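Local structure of SnoaL-like domain-containing protein (Methylibium petroleiphilum PM1, 3G16) at residues A[56-59]-A[60-64]. The protein is of unknown function but has the cystatin-like fold of the SnoaL-like family, whose conical pocket probably holds a small ligand. Sequence-based numbering, arbitrary orientation.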
ATOM      1  N   ALA A  56       2.764  17.149  14.553  1.00 15.11           N
ATOM      2  CA  ALA A  56       4.004  17.921  14.703  1.00 15.81           C
ATOM      3  C   ALA A  56       5.224  17.027  14.553  1.00 16.05           C
ATOM      4  O   ALA A  56       6.274  17.452  14.087  1.00 16.91           O
ATOM      5  CB  ALA A  56       4.029  18.645  16.082  1.00 17.83           C
ATOM      6  N   GLN A  57       5.098  15.798  15.008  1.00 15.72           N
ATOM      7  CA  GLN A  57       6.188  14.829  14.940  1.00 16.49           C
ATOM      8  C   GLN A  57       6.404  14.333  13.515  1.00 16.06           C
ATOM      9  O   GLN A  57       7.545  14.176  13.053  1.00 15.62           O
ATOM     10  CB  GLN A  57       5.929  13.666  15.880  1.00 17.27           C
ATOM     11  CG  GLN A  57       6.177  14.008  17.355  1.00 18.75           C
ATOM     12  CD  GLN A  57       5.379  15.212  17.852  1.00 20.00           C
ATOM     13  OE1 GLN A  57       4.129  15.111  18.063  1.00 22.06           O
ATOM     14  NE2 GLN A  57       6.053  16.357  18.021  1.00 18.09           N
ATOM     15  N   ILE A  58       5.316  14.043  12.800  1.00 14.60           N
ATOM     16  CA  ILE A  58       5.432  13.664  11.401  1.00 14.43           C
ATOM     17  C   ILE A  58       6.164  14.779  10.676  1.00 14.91           C
ATOM     18  O   ILE A  58       7.131  14.527   9.951  1.00 13.92           O
ATOM     19  CB  ILE A  58       4.000  13.459  10.819  1.00 13.94           C
ATOM     20  CG1 ILE A  58       3.287  12.258  11.472  1.00 14.03           C
ATOM     21  CG2 ILE A  58       4.077  13.281   9.306  1.00 14.57           C
ATOM     22  CD1 ILE A  58       1.769  12.175  11.155  1.00 13.21           C
ATOM     23  N   ALA A  59       5.737  16.032  10.869  1.00 13.95           N
ATOM     24  CA  ALA A  59       6.304  17.156  10.159  1.00 13.86           C
ATOM     25  C   ALA A  59       7.784  17.362  10.487  1.00 14.01           C
ATOM     26  O   ALA A  59       8.609  17.593   9.601  1.00 14.69           O
ATOM     27  CB  ALA A  59       5.472  18.446  10.462  1.00 15.22           C
ATOM     28  N   HIS A  60       8.121  17.268  11.779  1.00 14.46           N
ATOM     29  CA  HIS A  60       9.502  17.483  12.194  1.00 14.99           C
ATOM     30  C   HIS A  60      10.417  16.429  11.581  1.00 13.38           C
ATOM     31  O   HIS A  60      11.538  16.744  11.124  1.00 14.55           O
ATOM     32  CB  HIS A  60       9.595  17.457  13.727  1.00 16.16           C
ATOM     33  CG  HIS A  60      10.959  17.797  14.234  1.00 19.17           C
ATOM     34  ND1 HIS A  60      11.569  18.974  13.860  1.00 22.30           N
ATOM     35  CD2 HIS A  60      11.788  17.198  15.124  1.00 21.15           C
ATOM     36  CE1 HIS A  60      12.728  19.081  14.489  1.00 23.04           C
ATOM     37  NE2 HIS A  60      12.902  18.004  15.227  1.00 19.76           N
ATOM     38  N   ARG A  61       9.959  15.177  11.581  1.00 13.23           N
ATOM     39  CA  ARG A  61      10.798  14.091  11.109  1.00 13.71           C
ATOM     40  C   ARG A  61      10.995  14.158   9.595  1.00 13.66           C
ATOM     41  O   ARG A  61      12.099  13.943   9.110  1.00 14.76           O
ATOM     42  CB  ARG A  61      10.262  12.756  11.642  1.00 15.31           C
ATOM     43  CG  ARG A  61      10.460  12.686  13.201  1.00 16.34           C
ATOM     44  CD  ARG A  61       9.713  11.617  13.895  1.00 17.63           C
ATOM     45  NE  ARG A  61       9.636  11.914  15.318  1.00 15.85           N
ATOM     46  CZ  ARG A  61       9.019  11.130  16.209  1.00 16.38           C
ATOM     47  NH1 ARG A  61       8.582   9.921  15.878  1.00 14.85           N
ATOM     48  NH2 ARG A  61       8.916  11.522  17.473  1.00 17.39           N
ATOM     49  N   TRP A  62       9.967  14.551   8.852  1.00 13.47           N
ATOM     50  CA  TRP A  62      10.171  14.718   7.409  1.00 13.47           C
ATOM     51  C   TRP A  62      11.047  15.939   7.145  1.00 14.52           C
ATOM     52  O   TRP A  62      11.865  15.900   6.236  1.00 14.34           O
ATOM     53  CB  TRP A  62       8.882  14.803   6.638  1.00 14.28           C
ATOM     54  CG  TRP A  62       8.028  13.599   6.629  1.00 14.68           C
ATOM     55  CD1 TRP A  62       6.671  13.589   6.602  1.00 15.76           C
ATOM     56  CD2 TRP A  62       8.428  12.205   6.633  1.00 14.61           C
ATOM     57  NE1 TRP A  62       6.187  12.312   6.577  1.00 15.26           N
ATOM     58  CE2 TRP A  62       7.241  11.445   6.587  1.00 15.69           C
ATOM     59  CE3 TRP A  62       9.657  11.510   6.647  1.00 14.70           C
ATOM     60  CZ2 TRP A  62       7.241  10.053   6.568  1.00 17.62           C
ATOM     61  CZ3 TRP A  62       9.634  10.099   6.607  1.00 16.47           C
ATOM     62  CH2 TRP A  62       8.429   9.404   6.598  1.00 17.92           C
ATOM     63  N   ARG A  63      10.944  17.028   7.918  1.00 13.69           N
ATOM     64  CA  ARG A  63      11.827  18.150   7.719  1.00 14.75           C
ATOM     65  C   ARG A  63      13.283  17.691   7.915  1.00 14.16           C
ATOM     66  O   ARG A  63      14.164  18.044   7.116  1.00 14.01           O
ATOM     67  CB  ARG A  63      11.507  19.246   8.702  1.00 17.13           C
ATOM     68  CG  ARG A  63      12.503  20.399   8.595  1.00 21.51           C
ATOM     69  CD  ARG A  63      12.399  21.252   9.740  1.00 28.25           C
ATOM     70  NE  ARG A  63      13.441  22.245   9.796  1.00 32.29           N
ATOM     71  CZ  ARG A  63      13.762  22.825  10.929  1.00 35.11           C
ATOM     72  NH1 ARG A  63      13.133  22.448  12.060  1.00 37.30           N
ATOM     73  NH2 ARG A  63      14.712  23.752  10.938  1.00 35.05           N
ATOM     74  N   THR A  64      13.544  16.872   8.925  1.00 14.01           N
ATOM     75  CA  THR A  64      14.863  16.329   9.189  0.50 14.12           C
ATOM     76  C   THR A  64      15.361  15.515   7.991  1.00 13.92           C
ATOM     77  O   THR A  64      16.529  15.585   7.598  1.00 14.97           O
ATOM     78  CB  THR A  64      14.784  15.433  10.451  0.50 14.43           C
ATOM     79  OG1 THR A  64      14.352  16.230  11.569  0.50 15.65           O
ATOM     80  CG2 THR A  64      16.123  14.780  10.749  0.50 14.21           C
TER
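Ile-58 and Trp-62, one turn apart on helix 55-69, lie side by side and point the same way into the protein, making the tight half of this contact. With chi1 of -66° placing CG1 of Ile-58 beside the backbone N, CG2 is left facing the pyrrole side of the indole, 3.6 Å from Trp-62 NE1. The carbonyl of Ile-58 does double duty: its oxygen accepts the backbone N-H of Trp-62 and also sits above the CG-CD1 border of one indole face, 3.5 Å from Trp-62 CD1. Tyr-19 OH takes the indole N-H, while Phe-52 and Trp-73 meet the ring edge-to-face, and an unidentified bound ligand comes within about 3 Å of the Trp-62 side chain, nearest atoms. Ala-59, also buried, packs on Met-31 and Ile-32 of helix 28-32.

The outer side is looser. Arg-61 stretches back toward the N-terminal end of the helix and lays its guanidinium over Gln-57, whose CB lies 3.9 Å off that plane and away from its centre; Arg-61 NH2 is 3.7 Å from Gln-57 CG. An alanine in place of Arg-61 would probably leave the Gln-57 methylenes without their flat cover and take a positive charge from this surface. At exposed His-60, Glu-28 bonds ND1 and forms a salt bridge with NH1 of Arg-63, whose NE pairs with Glu-67. The helix thus turns apolar and aromatic groups toward the ligand-bearing interior and charged ones outward, consistent with a helix lining the pocket of an NTF2-like cone.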